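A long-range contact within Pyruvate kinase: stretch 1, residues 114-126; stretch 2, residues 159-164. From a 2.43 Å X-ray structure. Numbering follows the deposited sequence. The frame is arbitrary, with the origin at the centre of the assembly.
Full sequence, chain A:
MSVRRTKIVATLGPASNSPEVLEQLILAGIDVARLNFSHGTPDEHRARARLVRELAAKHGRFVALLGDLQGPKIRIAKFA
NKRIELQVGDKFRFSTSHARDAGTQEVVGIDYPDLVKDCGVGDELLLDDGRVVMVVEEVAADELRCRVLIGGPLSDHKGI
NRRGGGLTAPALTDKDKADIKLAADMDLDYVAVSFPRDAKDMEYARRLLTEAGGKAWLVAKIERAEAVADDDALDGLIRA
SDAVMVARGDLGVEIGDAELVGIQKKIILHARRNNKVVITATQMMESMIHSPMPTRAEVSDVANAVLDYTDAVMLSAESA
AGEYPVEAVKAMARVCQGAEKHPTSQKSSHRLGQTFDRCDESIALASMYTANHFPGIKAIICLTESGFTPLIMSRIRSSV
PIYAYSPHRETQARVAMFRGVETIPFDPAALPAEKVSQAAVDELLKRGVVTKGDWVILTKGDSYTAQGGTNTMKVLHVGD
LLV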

# COMPACT_ATOMS: atom_id res chain seq x y z
N ASP A 114 5.29 -14.52 51.50
CA ASP A 114 6.04 -13.76 50.49
C ASP A 114 5.47 -12.38 50.01
O ASP A 114 6.27 -11.54 49.71
N LEU A 115 4.23 -12.10 50.39
CA LEU A 115 3.69 -10.75 50.16
C LEU A 115 4.57 -9.68 50.86
O LEU A 115 4.95 -8.67 50.26
N VAL A 116 4.88 -9.92 52.09
CA VAL A 116 5.64 -8.98 52.90
C VAL A 116 7.11 -8.94 52.49
O VAL A 116 7.76 -7.88 52.60
N LYS A 117 7.61 -10.06 51.99
CA LYS A 117 8.99 -10.14 51.54
C LYS A 117 9.23 -9.40 50.24
O LYS A 117 10.23 -8.71 50.07
N ASP A 118 8.28 -9.47 49.33
CA ASP A 118 8.39 -8.89 48.00
C ASP A 118 8.07 -7.41 47.96
O ASP A 118 8.61 -6.67 47.16
N CYS A 119 7.32 -6.87 48.97
CA CYS A 119 7.02 -5.49 49.05
C CYS A 119 8.06 -4.64 49.80
O CYS A 119 8.74 -5.16 50.67
N GLY A 120 8.12 -3.35 49.39
CA GLY A 120 8.98 -2.40 49.96
C GLY A 120 8.29 -1.01 50.10
O GLY A 120 7.23 -0.74 49.52
N VAL A 121 8.94 -0.16 50.89
CA VAL A 121 8.44 1.17 51.12
C VAL A 121 8.23 1.89 49.79
O VAL A 121 9.09 1.83 48.93
N GLY A 122 7.07 2.51 49.62
CA GLY A 122 6.73 3.17 48.37
C GLY A 122 5.81 2.39 47.46
O GLY A 122 5.10 2.98 46.69
N ASP A 123 5.81 1.06 47.57
CA ASP A 123 4.94 0.22 46.73
C ASP A 123 3.47 0.60 46.92
O ASP A 123 3.06 0.93 48.05
N GLU A 124 2.69 0.62 45.85
CA GLU A 124 1.25 0.84 45.93
C GLU A 124 0.53 -0.49 45.81
O GLU A 124 0.84 -1.26 44.91
N LEU A 125 -0.40 -0.75 46.72
CA LEU A 125 -1.17 -1.99 46.74
C LEU A 125 -2.60 -1.68 46.37
O LEU A 125 -3.16 -0.69 46.82
N LEU A 126 -3.19 -2.52 45.53
CA LEU A 126 -4.54 -2.35 45.04
C LEU A 126 -5.39 -3.52 45.50
O LEU A 126 -5.04 -4.68 45.30
N GLY A 159 -9.20 -9.51 47.05
CA GLY A 159 -7.92 -9.66 46.37
C GLY A 159 -7.03 -8.45 46.60
O GLY A 159 -7.48 -7.34 46.87
N ILE A 160 -5.74 -8.72 46.56
CA ILE A 160 -4.73 -7.68 46.65
C ILE A 160 -3.65 -7.95 45.60
O ILE A 160 -3.29 -9.09 45.34
N ASN A 161 -3.15 -6.89 45.00
CA ASN A 161 -1.99 -6.98 44.11
C ASN A 161 -1.16 -5.73 44.23
O ASN A 161 -1.60 -4.74 44.76
N ARG A 162 0.05 -5.76 43.71
CA ARG A 162 0.93 -4.65 43.65
C ARG A 162 0.92 -3.99 42.27
O ARG A 162 1.06 -4.66 41.26
N ARG A 163 0.83 -2.65 42.28
CA ARG A 163 0.94 -1.89 41.08
C ARG A 163 2.36 -2.17 40.51
O ARG A 163 3.35 -1.98 41.16
N GLY A 164 2.41 -2.62 39.27
CA GLY A 164 3.61 -2.99 38.62
C GLY A 164 3.84 -4.49 38.56
O GLY A 164 4.78 -4.89 37.90

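Packing of the helix end, turn and strand of residues 114-126 against the antiparallel strand that runs through Ile160, Asn161 and Arg162, and against Arg163, burying 600 Å² in all. Asp114, Val116 and Lys117 lie out of reach. The CA-to-CB bond of Leu115 (t, p) points sideways to the second stretch, but the side-chain end comes nearer, and Leu115 CD2 lies 4.4 Å from Ile160 CD1. Asp118 (m) points its CA-CB bond toward the second strand while its carboxylate leads away to a partner elsewhere in the structure; its carbonyl O is 3.0 Å from Arg162 NH1. Just past the helix, Cys119 (m) sets SG 4.1 Å from Arg162 CD, against the aliphatic part of that arginine. The type II turn Gly120-Asp123 then brings Asp123 (m) round to point toward the strand. Asp123 OD2 serves two donors: Gly120 N at 2.9 Å, within the turn, and Arg162 NH1 at 2.6 Å, a salt bridge at the edge of the guanidinium. Arg162 (t, t, p, chi4 180°) thus ties the turn to the strand. Glu124 (m, t) leaves sideways; OE2 forms a salt bridge with Arg163 NH1 at 2.7 Å, although the hydrogen bond within it is weak, bent to 123°. Between the same two residues the backbones are joined by Arg163 N to Glu124 O (3.0 Å) and by one water, which accepts from Glu124 N at 3.2 Å and donates to Arg163 O at 2.9 Å. Leu125 (m, t) shares a sheet face with Arg162: Leu125 CD2 is 4.1 Å from Arg162 CB, and Leu125 CD1 is 4.1 Å from the CD1 of Ile160, whose side chain is t, t. Leu126 (m, p) shares the other face with Asn161, and its CD2 reaches 3.5 Å from Arg163 NH2, while CD1 lies over one face of that guanidinium. Asn161 (t) uses OD1 to accept from Arg162 N at 2.7 Å, a bond within its own stretch.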

# COMPACT_ATOMS: atom_id res chain seq x y z
CB ASP A 114 6.27 -14.51 49.21
CG ASP A 114 7.02 -15.86 49.38
OD1 ASP A 114 8.01 -15.87 50.13
OD2 ASP A 114 6.60 -16.85 48.76
CB LEU A 115 2.29 -10.61 50.68
CG LEU A 115 1.65 -9.23 50.40
CD1 LEU A 115 1.47 -8.92 48.90
CD2 LEU A 115 0.26 -9.12 51.01
CB VAL A 116 5.52 -9.32 54.41
CG1 VAL A 116 6.46 -8.53 55.30
CG2 VAL A 116 4.11 -9.19 54.91
CB LYS A 117 9.41 -11.62 51.38
CG LYS A 117 9.55 -12.28 52.79
CD LYS A 117 10.18 -13.65 52.84
CE LYS A 117 9.64 -14.42 54.06
NZ LYS A 117 10.40 -15.65 54.40
CB ASP A 118 7.44 -9.57 47.03
CG ASP A 118 7.76 -11.08 46.85
OD1 ASP A 118 8.91 -11.52 47.30
OD2 ASP A 118 6.84 -11.77 46.31
CB CYS A 119 5.68 -5.23 49.54
SG CYS A 119 4.42 -5.85 48.44
CB VAL A 121 9.42 2.00 52.01
CG1 VAL A 121 8.86 3.38 52.32
CG2 VAL A 121 9.74 1.25 53.30
CB ASP A 123 5.12 -1.25 47.05
CG ASP A 123 6.50 -1.80 46.59
OD1 ASP A 123 7.33 -1.04 46.05
OD2 ASP A 123 6.80 -2.99 46.81
CB GLU A 124 0.75 1.82 44.85
CG GLU A 124 1.43 3.18 44.94
CD GLU A 124 0.81 4.34 44.22
OE1 GLU A 124 1.52 5.36 44.07
OE2 GLU A 124 -0.35 4.28 43.76
CB LEU A 125 -1.12 -2.63 48.12
CG LEU A 125 0.27 -3.00 48.64
CD1 LEU A 125 0.12 -3.35 50.17
CD2 LEU A 125 0.91 -4.07 47.76
CB LEU A 126 -4.53 -2.25 43.53
CG LEU A 126 -4.06 -0.89 42.96
CD1 LEU A 126 -2.57 -0.69 42.89
CD2 LEU A 126 -4.57 -0.59 41.61
CB ILE A 160 -4.14 -7.61 48.09
CG1 ILE A 160 -3.12 -6.49 48.21
CG2 ILE A 160 -3.51 -8.91 48.50
CD1 ILE A 160 -2.73 -6.19 49.64
CB ASN A 161 -2.39 -7.23 42.65
CG ASN A 161 -1.25 -7.90 41.82
OD1 ASN A 161 -0.08 -7.96 42.21
ND2 ASN A 161 -1.63 -8.43 40.67
CB ARG A 162 2.32 -5.10 44.00
CG ARG A 162 3.30 -3.94 44.20
CD ARG A 162 4.61 -4.19 44.72
NE ARG A 162 5.38 -5.04 43.83
CZ ARG A 162 6.59 -5.43 44.05
NH1 ARG A 162 7.34 -4.94 45.10
NH2 ARG A 162 7.14 -6.35 43.23
CB ARG A 163 0.78 -0.41 41.36
CG ARG A 163 0.86 0.52 40.15
CD ARG A 163 0.25 1.84 40.55
NE ARG A 163 -1.17 1.86 40.18
CZ ARG A 163 -2.14 2.58 40.79
NH1 ARG A 163 -1.85 3.46 41.71
NH2 ARG A 163 -3.38 2.47 40.36
O HOH W 1 4.31 -0.12 43.21